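PDB 3HUT: putative branched-chain amino acid ABC transporter from Rhodospirillum rubrum ATCC 11170, which probably binds branched-chain or related amino acids outside the cytoplasmic membrane and hands them to an ABC transporter for uptake. Local coordinates for residues N129-M134 / K161-R166; T140-I145 / P195-L200. All coordinates share one frame; numbering follows the deposited sequence.

Contact 1 (N129-M134 / K161-R166); sequences NNAAWM and KAFELR
A131 sits at the middle of this helix pair, with its methyl group directed at the helix of 161-166. Apolar packing supplies the contact. A131 CB meets A162 CB at 3.5 Å, methyl to methyl, and lies 4.0 Å from F163 CB. Alanine suits both positions: with so little side chain between them, the segment axes come within 8.2 Å, crossing at -35° and running in roughly the same direction. F163 flanks the alanine pair. Its CG is anti to the backbone N (chi1 -163°), and its ring lies beside helix 126-136, where CD1 comes to 4.0 Å from A131 O, the oxygen lying near the ring plane at its edge. On the following turn, CB of M134, a selenomethionine, approaches F163 CE1 obliquely at 4.2 Å. On the sheet side, both large side chains reach V142, a role suited to an aromatic ring and a long, pliant thioether analogue.

R166, the first residue past its helix, touches A132 across the contact. Its chain is extended from CG to NE, and NE comes to 3.7 Å from A132 CB, so CD and the NE side of the guanidinium lie against A132 at the more exposed border of the pair. Its hydrogen bond goes back to its own helix: NH1 donates to A162 O (3.1 Å, 154°). That oxygen also accepts from R166 N, the two donors arriving from opposite faces of the carbonyl plane, so the end of the helix is gripped twice and the guanidinium is held in position.

Helices 126-136 and 150-165, joined through strand 141-147, pack side by side on one face of the parallel part of a mixed sheet, the layered alpha/beta arrangement of a type I periplasmic binding protein lobe.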
ATOM      1  N   ASN A 129       5.178  -7.695 -10.444  1.00  8.25           N
ATOM      2  CA  ASN A 129       5.724  -6.416 -10.881  1.00  8.68           C
ATOM      3  C   ASN A 129       7.249  -6.470 -10.925  1.00  8.22           C
ATOM      4  O   ASN A 129       7.873  -6.065 -11.910  1.00  6.36           O
ATOM      5  CB  ASN A 129       5.278  -5.295  -9.932  1.00 10.57           C
ATOM      6  CG  ASN A 129       5.847  -3.936 -10.318  1.00 14.12           C
ATOM      7  OD1 ASN A 129       6.961  -3.573  -9.927  1.00 15.89           O
ATOM      8  ND2 ASN A 129       5.086  -3.182 -11.102  1.00 10.34           N
ATOM      9  N   ASN A 130       7.849  -6.995  -9.861  1.00  7.95           N
ATOM     10  CA  ASN A 130       9.298  -7.072  -9.790  1.00  7.16           C
ATOM     11  C   ASN A 130       9.889  -8.172 -10.652  1.00  6.85           C
ATOM     12  O   ASN A 130      11.022  -8.057 -11.126  1.00  7.94           O
ATOM     13  CB  ASN A 130       9.735  -7.219  -8.334  1.00  7.84           C
ATOM     14  CG  ASN A 130       9.387  -5.998  -7.517  1.00  8.70           C
ATOM     15  OD1 ASN A 130       9.254  -4.902  -8.067  1.00  8.91           O
ATOM     16  ND2 ASN A 130       9.240  -6.168  -6.205  1.00  8.72           N
ATOM     17  N   ALA A 131       9.135  -9.241 -10.868  1.00  7.25           N
ATOM     18  CA  ALA A 131       9.650 -10.306 -11.722  1.00  7.42           C
ATOM     19  C   ALA A 131       9.735  -9.740 -13.141  1.00  6.55           C
ATOM     20  O   ALA A 131      10.737  -9.925 -13.832  1.00  9.79           O
ATOM     21  CB  ALA A 131       8.729 -11.518 -11.681  1.00  6.47           C
ATOM     22  N   ALA A 132       8.691  -9.033 -13.567  1.00  6.95           N
ATOM     23  CA  ALA A 132       8.669  -8.437 -14.904  1.00  7.83           C
ATOM     24  C   ALA A 132       9.799  -7.417 -15.054  1.00  9.29           C
ATOM     25  O   ALA A 132      10.416  -7.307 -16.114  1.00  9.17           O
ATOM     26  CB  ALA A 132       7.315  -7.762 -15.165  1.00  8.02           C
ATOM     27  N   TRP A 133      10.064  -6.677 -13.983  1.00  8.35           N
ATOM     28  CA  TRP A 133      11.115  -5.668 -13.978  1.00  7.78           C
ATOM     29  C   TRP A 133      12.486  -6.325 -14.200  1.00  8.00           C
ATOM     30  O   TRP A 133      13.274  -5.892 -15.045  1.00  7.34           O
ATOM     31  CB  TRP A 133      11.081  -4.924 -12.636  1.00  7.68           C
ATOM     32  CG  TRP A 133      12.109  -3.831 -12.451  1.00  7.42           C
ATOM     33  CD1 TRP A 133      12.978  -3.335 -13.383  1.00  5.88           C
ATOM     34  CD2 TRP A 133      12.361  -3.103 -11.243  1.00  7.81           C
ATOM     35  NE1 TRP A 133      13.757  -2.343 -12.827  1.00  8.70           N
ATOM     36  CE2 TRP A 133      13.397  -2.182 -11.514  1.00  8.33           C
ATOM     37  CE3 TRP A 133      11.807  -3.140  -9.955  1.00  8.61           C
ATOM     38  CZ2 TRP A 133      13.896  -1.305 -10.541  1.00  7.92           C
ATOM     39  CZ3 TRP A 133      12.305  -2.264  -8.987  1.00  9.71           C
ATOM     40  CH2 TRP A 133      13.336  -1.361  -9.289  1.00  7.78           C
HETATM   41  N   MSE A 134      12.765  -7.383 -13.451  1.00  7.15           N
HETATM   42  CA  MSE A 134      14.041  -8.070 -13.593  1.00  8.04           C
HETATM   43  C   MSE A 134      14.203  -8.744 -14.956  1.00  7.43           C
HETATM   44  O   MSE A 134      15.300  -8.770 -15.515  1.00  8.48           O
HETATM   45  CB  MSE A 134      14.219  -9.069 -12.451  1.00  9.69           C
HETATM   46  CG  MSE A 134      14.420  -8.372 -11.115  1.00 11.43           C
HETATM   47 SE   MSE A 134      14.636  -9.548  -9.607  1.00 22.32          SE
HETATM   48  CE  MSE A 134      16.480 -10.048  -9.872  1.00 16.00           C
ATOM     49  N   LYS A 161       6.623 -17.399  -9.440  1.00  8.35           N
ATOM     50  CA  LYS A 161       5.705 -17.834 -10.486  1.00 11.36           C
ATOM     51  C   LYS A 161       5.781 -16.923 -11.711  1.00 10.60           C
ATOM     52  O   LYS A 161       5.834 -17.398 -12.844  1.00 11.29           O
ATOM     53  CB  LYS A 161       4.272 -17.863  -9.949  1.00 12.05           C
ATOM     54  CG  LYS A 161       3.276 -18.508 -10.895  1.00 18.30           C
ATOM     55  CD  LYS A 161       1.888 -18.579 -10.278  1.00 22.40           C
ATOM     56  CE  LYS A 161       0.910 -19.275 -11.213  1.00 25.81           C
ATOM     57  NZ  LYS A 161      -0.452 -19.380 -10.620  1.00 29.22           N
ATOM     58  N   ALA A 162       5.789 -15.613 -11.481  1.00  9.87           N
ATOM     59  CA  ALA A 162       5.851 -14.645 -12.576  1.00  9.53           C
ATOM     60  C   ALA A 162       7.171 -14.721 -13.336  1.00 10.15           C
ATOM     61  O   ALA A 162       7.203 -14.599 -14.565  1.00 10.23           O
ATOM     62  CB  ALA A 162       5.649 -13.234 -12.037  1.00  8.77           C
ATOM     63  N   PHE A 163       8.260 -14.915 -12.603  1.00  8.14           N
ATOM     64  CA  PHE A 163       9.581 -14.991 -13.215  1.00  8.26           C
ATOM     65  C   PHE A 163       9.684 -16.220 -14.125  1.00 10.10           C
ATOM     66  O   PHE A 163      10.121 -16.119 -15.271  1.00 10.49           O
ATOM     67  CB  PHE A 163      10.649 -15.049 -12.117  1.00  8.43           C
ATOM     68  CG  PHE A 163      12.038 -14.727 -12.592  1.00 10.06           C
ATOM     69  CD1 PHE A 163      12.362 -13.446 -13.033  1.00 10.22           C
ATOM     70  CD2 PHE A 163      13.036 -15.697 -12.561  1.00  9.75           C
ATOM     71  CE1 PHE A 163      13.663 -13.135 -13.436  1.00  9.80           C
ATOM     72  CE2 PHE A 163      14.340 -15.396 -12.962  1.00 10.73           C
ATOM     73  CZ  PHE A 163      14.652 -14.112 -13.399  1.00 11.19           C
ATOM     74  N   GLU A 164       9.273 -17.375 -13.612  1.00 10.58           N
ATOM     75  CA  GLU A 164       9.325 -18.615 -14.381  1.00 12.08           C
ATOM     76  C   GLU A 164       8.360 -18.570 -15.569  1.00 12.93           C
ATOM     77  O   GLU A 164       8.612 -19.179 -16.608  1.00 12.61           O
ATOM     78  CB  GLU A 164       9.007 -19.808 -13.466  1.00 11.94           C
ATOM     79  CG  GLU A 164       9.950 -19.922 -12.266  1.00 13.47           C
ATOM     80  CD  GLU A 164       9.601 -21.068 -11.325  1.00 14.76           C
ATOM     81  OE1 GLU A 164       8.408 -21.422 -11.227  1.00 14.23           O
ATOM     82  OE2 GLU A 164      10.521 -21.604 -10.667  1.00 15.35           O
ATOM     83  N   LEU A 165       7.254 -17.849 -15.416  1.00 13.70           N
ATOM     84  CA  LEU A 165       6.282 -17.724 -16.499  1.00 14.98           C
ATOM     85  C   LEU A 165       6.935 -16.993 -17.666  1.00 16.14           C
ATOM     86  O   LEU A 165       6.601 -17.232 -18.823  1.00 15.70           O
ATOM     87  CB  LEU A 165       5.055 -16.931 -16.037  1.00 17.03           C
ATOM     88  CG  LEU A 165       4.027 -16.588 -17.127  1.00 18.92           C
ATOM     89  CD1 LEU A 165       3.447 -17.868 -17.708  1.00 19.98           C
ATOM     90  CD2 LEU A 165       2.920 -15.719 -16.541  1.00 19.94           C
ATOM     91  N   ARG A 166       7.867 -16.099 -17.347  1.00 14.40           N
ATOM     92  CA  ARG A 166       8.570 -15.322 -18.356  1.00 14.22           C
ATOM     93  C   ARG A 166       9.862 -15.986 -18.831  1.00 13.41           C
ATOM     94  O   ARG A 166      10.657 -15.371 -19.536  1.00 14.90           O
ATOM     95  CB  ARG A 166       8.854 -13.915 -17.813  1.00 14.26           C
ATOM     96  CG  ARG A 166       7.576 -13.125 -17.580  1.00 13.86           C
ATOM     97  CD  ARG A 166       7.816 -11.801 -16.893  1.00 13.18           C
ATOM     98  NE  ARG A 166       6.619 -10.961 -16.920  1.00 10.36           N
ATOM     99  CZ  ARG A 166       5.487 -11.231 -16.276  1.00 11.22           C
ATOM    100  NH1 ARG A 166       5.374 -12.324 -15.536  1.00  7.65           N
ATOM    101  NH2 ARG A 166       4.456 -10.405 -16.383  1.00  9.64           N
TER

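Contact 2 (T140-I145 / P195-L200); sequences TSVAVI and PQAIYL
T140 and S141 meet Q196 beside two neighbouring parallel strands, in the Rossmann-like sheet of one lobe of a periplasmic binding protein. The amide of Q196 takes the place of a strand partner here. Its OE1 accepts a short, nearly straight bond from T140 N (2.7 Å, 174°) and a longer one from S141 N (3.3 Å), the latter donor standing well above the plane of the amide. The Q196 backbone N is in turn shared between S141 O and S141 OG; the serine hydroxyl sits between the backbone N and carbonyl carbon of its own residue (chi1 77°), which brings it to this N-H. Glutamine is apt because its chain, extended beyond CG, carries an acceptor to two backbone N-H groups. An alanine here would probably leave the N-H groups of T140 and S141 without this acceptor and the start of strand 141-147 less firmly fixed.

Further along, the ladder is regular. A143 N donates to A197 O, A143 O accepts from Y199 N (2.8 Å), and Y199 O accepts from I145 N (3.0 Å). The backbones of V142 and V144 bond to strand 169-176 and the residue just before it on the other flank, as expected of an interior strand.

Mostly small and branched residues line the two faces, with the Y199 ring the exception. A143 CB lies 3.7 Å from P195 CG, alanine's single methyl fitting against the proline ring. On that face the side chains of I145 and L200 run alongside each other in the same sense, with CD2 of L200 3.7 Å from I145 CB. V142, V144, A197 and Y199 occupy the face covered by helices 126-136 and 150-165.

Beside T140 one water joins the side chains, 2.6 Å from T140 OG1 and accepting from Q196 NE2 at 3.1 Å.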
ATOM      1  N   THR A 140      17.802 -13.787 -16.240  1.00 12.54           N
ATOM      2  CA  THR A 140      17.160 -15.057 -16.551  1.00 13.78           C
ATOM      3  C   THR A 140      17.335 -16.073 -15.430  1.00 13.33           C
ATOM      4  O   THR A 140      16.712 -17.131 -15.451  1.00 13.97           O
ATOM      5  CB  THR A 140      17.708 -15.652 -17.859  1.00 14.64           C
ATOM      6  OG1 THR A 140      19.137 -15.712 -17.795  1.00 15.85           O
ATOM      7  CG2 THR A 140      17.296 -14.796 -19.037  1.00 15.51           C
ATOM      8  N   SER A 141      18.190 -15.756 -14.459  1.00 12.04           N
ATOM      9  CA  SER A 141      18.406 -16.644 -13.317  1.00 14.10           C
ATOM     10  C   SER A 141      18.578 -15.772 -12.081  1.00 14.02           C
ATOM     11  O   SER A 141      19.380 -14.839 -12.075  1.00 16.30           O
ATOM     12  CB  SER A 141      19.655 -17.508 -13.505  1.00 13.88           C
ATOM     13  OG  SER A 141      20.827 -16.757 -13.254  1.00 19.26           O
ATOM     14  N   VAL A 142      17.828 -16.077 -11.031  1.00 14.00           N
ATOM     15  CA  VAL A 142      17.907 -15.279  -9.819  1.00 12.86           C
ATOM     16  C   VAL A 142      17.852 -16.124  -8.553  1.00 13.28           C
ATOM     17  O   VAL A 142      17.455 -17.294  -8.572  1.00 11.94           O
ATOM     18  CB  VAL A 142      16.742 -14.256  -9.781  1.00 13.82           C
ATOM     19  CG1 VAL A 142      15.416 -14.998  -9.645  1.00 11.70           C
ATOM     20  CG2 VAL A 142      16.934 -13.258  -8.640  1.00 14.45           C
ATOM     21  N   ALA A 143      18.264 -15.513  -7.452  1.00 12.33           N
ATOM     22  CA  ALA A 143      18.229 -16.155  -6.152  1.00 10.77           C
ATOM     23  C   ALA A 143      17.124 -15.416  -5.412  1.00 11.42           C
ATOM     24  O   ALA A 143      17.069 -14.184  -5.445  1.00  9.90           O
ATOM     25  CB  ALA A 143      19.565 -15.971  -5.429  1.00 10.25           C
ATOM     26  N   VAL A 144      16.225 -16.154  -4.774  1.00 10.46           N
ATOM     27  CA  VAL A 144      15.152 -15.516  -4.031  1.00 11.04           C
ATOM     28  C   VAL A 144      15.328 -15.808  -2.550  1.00 12.57           C
ATOM     29  O   VAL A 144      15.426 -16.965  -2.142  1.00 13.97           O
ATOM     30  CB  VAL A 144      13.767 -16.029  -4.458  1.00 11.84           C
ATOM     31  CG1 VAL A 144      12.689 -15.368  -3.596  1.00 12.00           C
ATOM     32  CG2 VAL A 144      13.527 -15.737  -5.942  1.00  9.58           C
ATOM     33  N   ILE A 145      15.391 -14.752  -1.751  1.00 11.99           N
ATOM     34  CA  ILE A 145      15.528 -14.894  -0.311  1.00 12.45           C
ATOM     35  C   ILE A 145      14.318 -14.192   0.281  1.00 12.85           C
ATOM     36  O   ILE A 145      14.117 -13.000   0.049  1.00 13.49           O
ATOM     37  CB  ILE A 145      16.807 -14.215   0.208  1.00 13.14           C
ATOM     38  CG1 ILE A 145      18.021 -14.736  -0.555  1.00 13.35           C
ATOM     39  CG2 ILE A 145      16.970 -14.493   1.699  1.00 12.68           C
ATOM     40  CD1 ILE A 145      19.323 -14.121  -0.100  1.00 18.73           C
ATOM     41  N   PRO A 195      23.773 -17.320  -9.332  1.00 15.77           N
ATOM     42  CA  PRO A 195      22.654 -16.632  -9.982  1.00 13.63           C
ATOM     43  C   PRO A 195      23.147 -15.280 -10.508  1.00 11.85           C
ATOM     44  O   PRO A 195      24.190 -14.798 -10.079  1.00  9.72           O
ATOM     45  CB  PRO A 195      21.639 -16.486  -8.848  1.00 14.12           C
ATOM     46  CG  PRO A 195      22.512 -16.357  -7.634  1.00 15.27           C
ATOM     47  CD  PRO A 195      23.561 -17.422  -7.877  1.00 15.22           C
ATOM     48  N   GLN A 196      22.410 -14.677 -11.436  1.00  9.95           N
ATOM     49  CA  GLN A 196      22.800 -13.384 -11.994  1.00  9.11           C
ATOM     50  C   GLN A 196      22.396 -12.240 -11.065  1.00  9.90           C
ATOM     51  O   GLN A 196      23.001 -11.171 -11.080  1.00  9.35           O
ATOM     52  CB  GLN A 196      22.140 -13.158 -13.353  1.00 11.07           C
ATOM     53  CG  GLN A 196      22.408 -14.228 -14.389  1.00 11.58           C
ATOM     54  CD  GLN A 196      21.604 -13.993 -15.651  1.00 15.91           C
ATOM     55  OE1 GLN A 196      20.425 -13.642 -15.584  1.00 13.71           O
ATOM     56  NE2 GLN A 196      22.233 -14.188 -16.809  1.00 14.54           N
ATOM     57  N   ALA A 197      21.366 -12.465 -10.261  1.00  8.56           N
ATOM     58  CA  ALA A 197      20.901 -11.433  -9.347  1.00 10.03           C
ATOM     59  C   ALA A 197      20.163 -12.034  -8.165  1.00 11.49           C
ATOM     60  O   ALA A 197      19.881 -13.235  -8.137  1.00 11.24           O
ATOM     61  CB  ALA A 197      19.993 -10.450 -10.083  1.00  8.96           C
ATOM     62  N   ILE A 198      19.848 -11.177  -7.198  1.00 10.68           N
ATOM     63  CA  ILE A 198      19.152 -11.588  -5.988  1.00 12.41           C
ATOM     64  C   ILE A 198      17.906 -10.740  -5.749  1.00 11.10           C
ATOM     65  O   ILE A 198      17.941  -9.514  -5.898  1.00 10.61           O
ATOM     66  CB  ILE A 198      20.072 -11.430  -4.752  1.00 13.63           C
ATOM     67  CG1 ILE A 198      21.355 -12.235  -4.957  1.00 14.33           C
ATOM     68  CG2 ILE A 198      19.338 -11.882  -3.487  1.00 14.61           C
ATOM     69  CD1 ILE A 198      22.396 -12.018  -3.872  1.00 16.24           C
ATOM     70  N   TYR A 199      16.807 -11.398  -5.394  1.00  8.26           N
ATOM     71  CA  TYR A 199      15.574 -10.688  -5.088  1.00  8.41           C
ATOM     72  C   TYR A 199      15.274 -10.942  -3.619  1.00  9.09           C
ATOM     73  O   TYR A 199      15.172 -12.095  -3.198  1.00  7.18           O
ATOM     74  CB  TYR A 199      14.395 -11.194  -5.926  1.00  8.89           C
ATOM     75  CG  TYR A 199      13.115 -10.466  -5.575  1.00  7.39           C
ATOM     76  CD1 TYR A 199      12.944  -9.122  -5.917  1.00  8.66           C
ATOM     77  CD2 TYR A 199      12.109 -11.091  -4.832  1.00  7.21           C
ATOM     78  CE1 TYR A 199      11.806  -8.410  -5.525  1.00  6.97           C
ATOM     79  CE2 TYR A 199      10.960 -10.383  -4.434  1.00  7.94           C
ATOM     80  CZ  TYR A 199      10.822  -9.045  -4.786  1.00  9.05           C
ATOM     81  OH  TYR A 199       9.707  -8.327  -4.395  1.00  9.97           O
ATOM     82  N   LEU A 200      15.136  -9.873  -2.841  1.00  8.13           N
ATOM     83  CA  LEU A 200      14.867 -10.010  -1.414  1.00  8.02           C
ATOM     84  C   LEU A 200      13.422  -9.718  -1.023  1.00  7.72           C
ATOM     85  O   LEU A 200      12.955  -8.585  -1.142  1.00  7.99           O
ATOM     86  CB  LEU A 200      15.785  -9.077  -0.612  1.00  7.58           C
ATOM     87  CG  LEU A 200      17.298  -9.283  -0.775  1.00  9.51           C
ATOM     88  CD1 LEU A 200      18.059  -8.260   0.070  1.00  6.97           C
ATOM     89  CD2 LEU A 200      17.659 -10.709  -0.363  1.00  8.47           C
TER
HETATM   90  O   HOH W   1      20.056 -13.462 -18.828  1.00 27.48           O

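How the contacts relate
Contact 1 is the helical layer and contact 2 the sheet against which it packs; their centres are 11 Å apart. Helix 126-136, strand 141-147 and helix 150-165 follow one another in the chain, so the contacts interleave. V142 is where they join: its CG2 lies 3.5 Å from M134 CE and its CG1 3.5 Å from F163 CE2. M134 CE also touches A197 CB at 3.5 Å, so one selenomethionine spans both strands. The Y199 hydroxyl extends the junction to the side-chain amide of N130, a probable hydrogen bond. Both contacts belong to one lobe; in this family the ligand is held in the cleft between lobes.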